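Long-range contact in inositol 2-dehydrogenase/D-chiro-inositol 3-dehydrogenase (Lactobacillus casei, PDB 4MIY), which catalyses the NAD-dependent oxidation of myo-inositol and D-chiro-inositol to their keto derivatives: residues A[70-75]-A[91-96]. Numbering follows the deposited sequence.
Sequences VFVVSF and KFIFTE. With NAD (nicotinamide-adenine-dinucleotide), chain E.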
ATOM      1  N   VAL A  70     -26.154 -34.040   9.174  1.00 19.06           N
ATOM      2  CA  VAL A  70     -26.631 -33.761   7.845  1.00 19.15           C
ATOM      3  C   VAL A  70     -26.252 -32.366   7.356  1.00 18.92           C
ATOM      4  O   VAL A  70     -26.267 -31.446   8.100  1.00 20.63           O
ATOM      5  CB  VAL A  70     -28.156 -34.011   7.707  1.00 21.47           C
ATOM      6  CG1 VAL A  70     -28.459 -35.454   8.004  1.00 24.68           C
ATOM      7  CG2 VAL A  70     -28.937 -33.150   8.608  1.00 22.35           C
ATOM      8  N   PHE A  71     -25.895 -32.286   6.095  1.00 18.97           N
ATOM      9  CA  PHE A  71     -25.693 -31.020   5.418  1.00 19.70           C
ATOM     10  C   PHE A  71     -26.870 -30.758   4.497  1.00 19.52           C
ATOM     11  O   PHE A  71     -27.176 -31.564   3.690  1.00 21.44           O
ATOM     12  CB  PHE A  71     -24.402 -31.045   4.606  1.00 19.48           C
ATOM     13  CG  PHE A  71     -23.174 -30.764   5.410  1.00 18.62           C
ATOM     14  CD1 PHE A  71     -22.827 -31.558   6.444  1.00 20.55           C
ATOM     15  CD2 PHE A  71     -22.379 -29.711   5.113  1.00 22.11           C
ATOM     16  CE1 PHE A  71     -21.708 -31.303   7.151  1.00 21.12           C
ATOM     17  CE2 PHE A  71     -21.301 -29.455   5.847  1.00 23.11           C
ATOM     18  CZ  PHE A  71     -20.957 -30.254   6.846  1.00 20.77           C
ATOM     19  N   VAL A  72     -27.533 -29.639   4.677  1.00 19.45           N
ATOM     20  CA  VAL A  72     -28.671 -29.295   3.836  1.00 19.95           C
ATOM     21  C   VAL A  72     -28.250 -28.257   2.831  1.00 19.45           C
ATOM     22  O   VAL A  72     -27.998 -27.137   3.180  1.00 22.67           O
ATOM     23  CB  VAL A  72     -29.802 -28.747   4.616  1.00 20.09           C
ATOM     24  CG1 VAL A  72     -30.998 -28.566   3.736  1.00 23.12           C
ATOM     25  CG2 VAL A  72     -30.114 -29.590   5.827  1.00 22.87           C
ATOM     26  N   VAL A  73     -28.165 -28.674   1.595  1.00 20.07           N
ATOM     27  CA  VAL A  73     -27.620 -27.863   0.530  1.00 21.54           C
ATOM     28  C   VAL A  73     -28.501 -27.843  -0.719  1.00 22.07           C
ATOM     29  O   VAL A  73     -28.026 -27.793  -1.801  1.00 22.73           O
ATOM     30  CB  VAL A  73     -26.191 -28.313   0.161  1.00 18.32           C
ATOM     31  CG1 VAL A  73     -25.387 -27.143  -0.381  1.00 20.36           C
ATOM     32  CG2 VAL A  73     -25.463 -28.905   1.359  1.00 22.63           C
ATOM     33  N   SER A  74     -29.795 -27.891  -0.493  1.00 24.11           N
ATOM     34  CA  SER A  74     -30.803 -27.914  -1.542  1.00 27.75           C
ATOM     35  C   SER A  74     -31.169 -26.480  -1.904  1.00 29.83           C
ATOM     36  O   SER A  74     -30.528 -25.570  -1.451  1.00 27.27           O
ATOM     37  CB  SER A  74     -31.999 -28.694  -1.036  1.00 22.98           C
ATOM     38  OG  SER A  74     -32.485 -28.207   0.163  1.00 24.91           O
ATOM     39  N   PHE A  75     -32.185 -26.273  -2.724  1.00 28.56           N
ATOM     40  CA  PHE A  75     -32.647 -24.931  -3.000  1.00 28.82           C
ATOM     41  C   PHE A  75     -32.997 -24.257  -1.705  1.00 29.42           C
ATOM     42  O   PHE A  75     -33.436 -24.890  -0.790  1.00 27.88           O
ATOM     43  CB  PHE A  75     -33.910 -24.897  -3.887  1.00 28.42           C
ATOM     44  CG  PHE A  75     -33.779 -25.551  -5.248  1.00 29.04           C
ATOM     45  CD1 PHE A  75     -32.607 -25.585  -5.936  1.00 28.14           C
ATOM     46  CD2 PHE A  75     -34.907 -26.115  -5.844  1.00 31.60           C
ATOM     47  CE1 PHE A  75     -32.534 -26.155  -7.140  1.00 29.10           C
ATOM     48  CE2 PHE A  75     -34.830 -26.686  -7.045  1.00 27.38           C
ATOM     49  CZ  PHE A  75     -33.651 -26.714  -7.708  1.00 29.38           C
ATOM     50  N   LYS A  91     -29.850 -35.708  15.117  1.00 24.39           N
ATOM     51  CA  LYS A  91     -28.700 -35.369  14.324  1.00 23.47           C
ATOM     52  C   LYS A  91     -28.293 -33.899  14.396  1.00 22.37           C
ATOM     53  O   LYS A  91     -29.071 -33.034  14.622  1.00 21.81           O
ATOM     54  CB  LYS A  91     -28.913 -35.781  12.873  1.00 22.75           C
ATOM     55  CG  LYS A  91     -29.082 -37.266  12.672  1.00 26.87           C
ATOM     56  CD  LYS A  91     -29.530 -37.563  11.300  1.00 30.18           C
ATOM     57  CE  LYS A  91     -29.582 -39.039  10.946  1.00 32.61           C
ATOM     58  NZ  LYS A  91     -30.061 -39.862  12.002  1.00 35.38           N
ATOM     59  N   PHE A  92     -27.007 -33.682  14.234  1.00 19.29           N
ATOM     60  CA  PHE A  92     -26.503 -32.352  14.020  1.00 18.94           C
ATOM     61  C   PHE A  92     -26.846 -31.900  12.593  1.00 18.48           C
ATOM     62  O   PHE A  92     -26.931 -32.682  11.699  1.00 19.76           O
ATOM     63  CB  PHE A  92     -24.988 -32.351  14.254  1.00 21.15           C
ATOM     64  CG  PHE A  92     -24.599 -32.524  15.697  1.00 20.65           C
ATOM     65  CD1 PHE A  92     -24.488 -31.449  16.521  1.00 26.06           C
ATOM     66  CD2 PHE A  92     -24.332 -33.754  16.209  1.00 22.15           C
ATOM     67  CE1 PHE A  92     -24.096 -31.604  17.824  1.00 31.80           C
ATOM     68  CE2 PHE A  92     -23.958 -33.895  17.468  1.00 24.25           C
ATOM     69  CZ  PHE A  92     -23.849 -32.830  18.296  1.00 26.66           C
ATOM     70  N   ILE A  93     -27.033 -30.604  12.433  1.00 18.65           N
ATOM     71  CA  ILE A  93     -27.523 -30.040  11.194  1.00 18.58           C
ATOM     72  C   ILE A  93     -26.687 -28.804  10.782  1.00 14.60           C
ATOM     73  O   ILE A  93     -26.611 -27.833  11.507  1.00 17.62           O
ATOM     74  CB  ILE A  93     -28.965 -29.586  11.368  1.00 17.97           C
ATOM     75  CG1 ILE A  93     -29.861 -30.752  11.777  1.00 20.60           C
ATOM     76  CG2 ILE A  93     -29.476 -28.948  10.104  1.00 21.22           C
ATOM     77  CD1 ILE A  93     -31.092 -30.287  12.462  1.00 23.74           C
ATOM     78  N   PHE A  94     -26.073 -28.924   9.616  1.00 17.31           N
ATOM     79  CA  PHE A  94     -25.447 -27.814   8.916  1.00 16.04           C
ATOM     80  C   PHE A  94     -26.320 -27.483   7.723  1.00 16.64           C
ATOM     81  O   PHE A  94     -26.428 -28.239   6.824  1.00 18.93           O
ATOM     82  CB  PHE A  94     -24.039 -28.179   8.445  1.00 16.68           C
ATOM     83  CG  PHE A  94     -23.279 -27.025   7.830  1.00 18.94           C
ATOM     84  CD1 PHE A  94     -23.435 -26.719   6.510  1.00 19.14           C
ATOM     85  CD2 PHE A  94     -22.438 -26.252   8.587  1.00 20.60           C
ATOM     86  CE1 PHE A  94     -22.763 -25.685   5.953  1.00 21.18           C
ATOM     87  CE2 PHE A  94     -21.774 -25.200   8.028  1.00 18.80           C
ATOM     88  CZ  PHE A  94     -21.934 -24.923   6.725  1.00 20.09           C
ATOM     89  N   THR A  95     -26.944 -26.332   7.778  1.00 18.65           N
ATOM     90  CA  THR A  95     -27.700 -25.860   6.646  1.00 18.48           C
ATOM     91  C   THR A  95     -26.995 -24.686   6.000  1.00 18.38           C
ATOM     92  O   THR A  95     -26.553 -23.799   6.667  1.00 20.59           O
ATOM     93  CB  THR A  95     -29.156 -25.511   7.001  1.00 19.10           C
ATOM     94  OG1 THR A  95     -29.864 -25.164   5.830  1.00 24.31           O
ATOM     95  CG2 THR A  95     -29.229 -24.427   7.953  1.00 19.97           C
ATOM     96  N   GLU A  96     -26.873 -24.743   4.696  1.00 17.99           N
ATOM     97  CA  GLU A  96     -26.502 -23.547   3.994  1.00 18.47           C
ATOM     98  C   GLU A  96     -27.517 -22.436   4.232  1.00 24.21           C
ATOM     99  O   GLU A  96     -28.634 -22.681   4.598  1.00 23.44           O
ATOM    100  CB  GLU A  96     -26.297 -23.812   2.509  1.00 20.30           C
ATOM    101  CG  GLU A  96     -24.875 -24.193   2.136  1.00 20.17           C
ATOM    102  CD  GLU A  96     -23.855 -23.129   2.529  1.00 19.64           C
ATOM    103  OE1 GLU A  96     -24.237 -21.985   2.715  1.00 22.43           O
ATOM    104  OE2 GLU A  96     -22.701 -23.462   2.653  1.00 21.42           O
TER
HETATM  105  PA  NAD E 401     -27.879 -25.861  -7.136  1.00 26.89           P
HETATM  106  O1A NAD E 401     -29.130 -25.551  -7.799  1.00 29.83           O
HETATM  107  O2A NAD E 401     -26.725 -26.170  -7.842  1.00 20.78           O
HETATM  108  O5B NAD E 401     -27.997 -27.198  -6.294  1.00 24.39           O
HETATM  109  C5B NAD E 401     -29.040 -27.503  -5.461  1.00 27.61           C
HETATM  110  C4B NAD E 401     -29.309 -29.013  -5.520  1.00 26.69           C
HETATM  111  O4B NAD E 401     -30.405 -29.245  -4.677  1.00 28.64           O
HETATM  112  C3B NAD E 401     -29.831 -29.521  -6.857  1.00 25.75           C
HETATM  113  O3B NAD E 401     -29.135 -30.639  -7.226  1.00 34.95           O
HETATM  114  C2B NAD E 401     -31.293 -29.799  -6.640  1.00 27.31           C
HETATM  115  O2B NAD E 401     -31.779 -30.842  -7.450  1.00 32.44           O
HETATM  116  C1B NAD E 401     -31.311 -30.217  -5.219  1.00 28.48           C
HETATM  117  N9A NAD E 401     -32.580 -30.062  -4.545  1.00 26.12           N
HETATM  118  C8A NAD E 401     -33.454 -29.111  -4.661  1.00 28.14           C
HETATM  119  N7A NAD E 401     -34.466 -29.247  -3.814  1.00 32.06           N
HETATM  120  C5A NAD E 401     -34.227 -30.341  -3.117  1.00 27.67           C
HETATM  121  C6A NAD E 401     -34.878 -31.111  -2.076  1.00 31.21           C
HETATM  122  N6A NAD E 401     -36.010 -30.757  -1.520  1.00 30.49           N
HETATM  123  N1A NAD E 401     -34.241 -32.168  -1.630  1.00 27.07           N
HETATM  124  C2A NAD E 401     -33.126 -32.580  -2.108  1.00 26.21           C
HETATM  125  N3A NAD E 401     -32.495 -31.958  -3.081  1.00 28.11           N
HETATM  126  C4A NAD E 401     -32.994 -30.853  -3.598  1.00 26.76           C
HETATM  127  O3  NAD E 401     -27.725 -24.690  -6.087  1.00 24.15           O
HETATM  128  PN  NAD E 401     -26.428 -24.384  -5.135  1.00 24.09           P
HETATM  129  O1N NAD E 401     -25.667 -23.297  -5.736  1.00 25.87           O
HETATM  130  O2N NAD E 401     -25.633 -25.549  -5.010  1.00 25.13           O
HETATM  131  O5D NAD E 401     -27.010 -23.778  -3.863  1.00 21.23           O
HETATM  132  C5D NAD E 401     -27.520 -24.636  -2.873  1.00 23.54           C
HETATM  133  C4D NAD E 401     -27.670 -23.925  -1.568  1.00 24.68           C
HETATM  134  O4D NAD E 401     -26.377 -23.495  -1.180  1.00 33.06           O
HETATM  135  C3D NAD E 401     -28.546 -22.725  -1.697  1.00 23.18           C
HETATM  136  O3D NAD E 401     -29.253 -22.583  -0.505  1.00 26.94           O
HETATM  137  C2D NAD E 401     -27.498 -21.628  -1.862  1.00 24.12           C
HETATM  138  O2D NAD E 401     -28.059 -20.458  -1.404  1.00 26.36           O
HETATM  139  C1D NAD E 401     -26.404 -22.111  -0.952  1.00 26.41           C
HETATM  140  N1N NAD E 401     -25.112 -21.501  -1.265  1.00 26.08           N
HETATM  141  C2N NAD E 401     -24.451 -20.830  -0.325  1.00 22.10           C
HETATM  142  C3N NAD E 401     -23.251 -20.193  -0.562  1.00 23.23           C
HETATM  143  C7N NAD E 401     -22.528 -19.456   0.542  1.00 23.48           C
HETATM  144  O7N NAD E 401     -22.713 -19.705   1.690  1.00 23.97           O
HETATM  145  N7N NAD E 401     -21.681 -18.588   0.161  1.00 19.93           N
HETATM  146  C4N NAD E 401     -22.696 -20.315  -1.823  1.00 22.89           C
HETATM  147  C5N NAD E 401     -23.407 -21.028  -2.762  1.00 25.01           C
HETATM  148  C6N NAD E 401     -24.615 -21.597  -2.456  1.00 26.06           C
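At the C-terminal edge of the parallel Rossmann sheet, where NAD binds, V70, F71 and V72 pair in parallel with I93, F94 and T95. Four backbone hydrogen bonds define the pairing: V70 N to F92 O, F94 N to V70 O, V72 N to F94 O (2.8 Å) and E96 N to V72 O; all are close to straight. F71 CA adds a C-H...O contact to F94 O at 3.2 Å. On one sheet face F94 CB sits 3.8 Å from the F71 ring centroid and 3° off its normal, a CH-pi contact. With CG anti to the backbone N (chi1 -174°), the F94 ring continues past that of F71: the planes differ by 27°, the centroids lie 4.7 Å apart, and overlap is slight. Helix 279-294 packs against both phenylalanines. Strands 69-72 and 92-95, with helix 79-86 between them in the chain, form a beta-alpha-beta unit, and the helix covers the other face, touching V72, I93 and T95. There V70 CG2 meets I93 CG1 at 4.1 Å, while V72 CB lies beside T95 OG1, which donates a hydrogen bond to E96 O. Beyond the strands V73 CG1 packs on E96 CG, and both atoms approach NAD O4D. The E96 carboxylate is held through OE2 by H17, while OE1 lies 2.9 Å from NAD O7N. On the adenosine side, the F75 ring lays one face over NAD C8A.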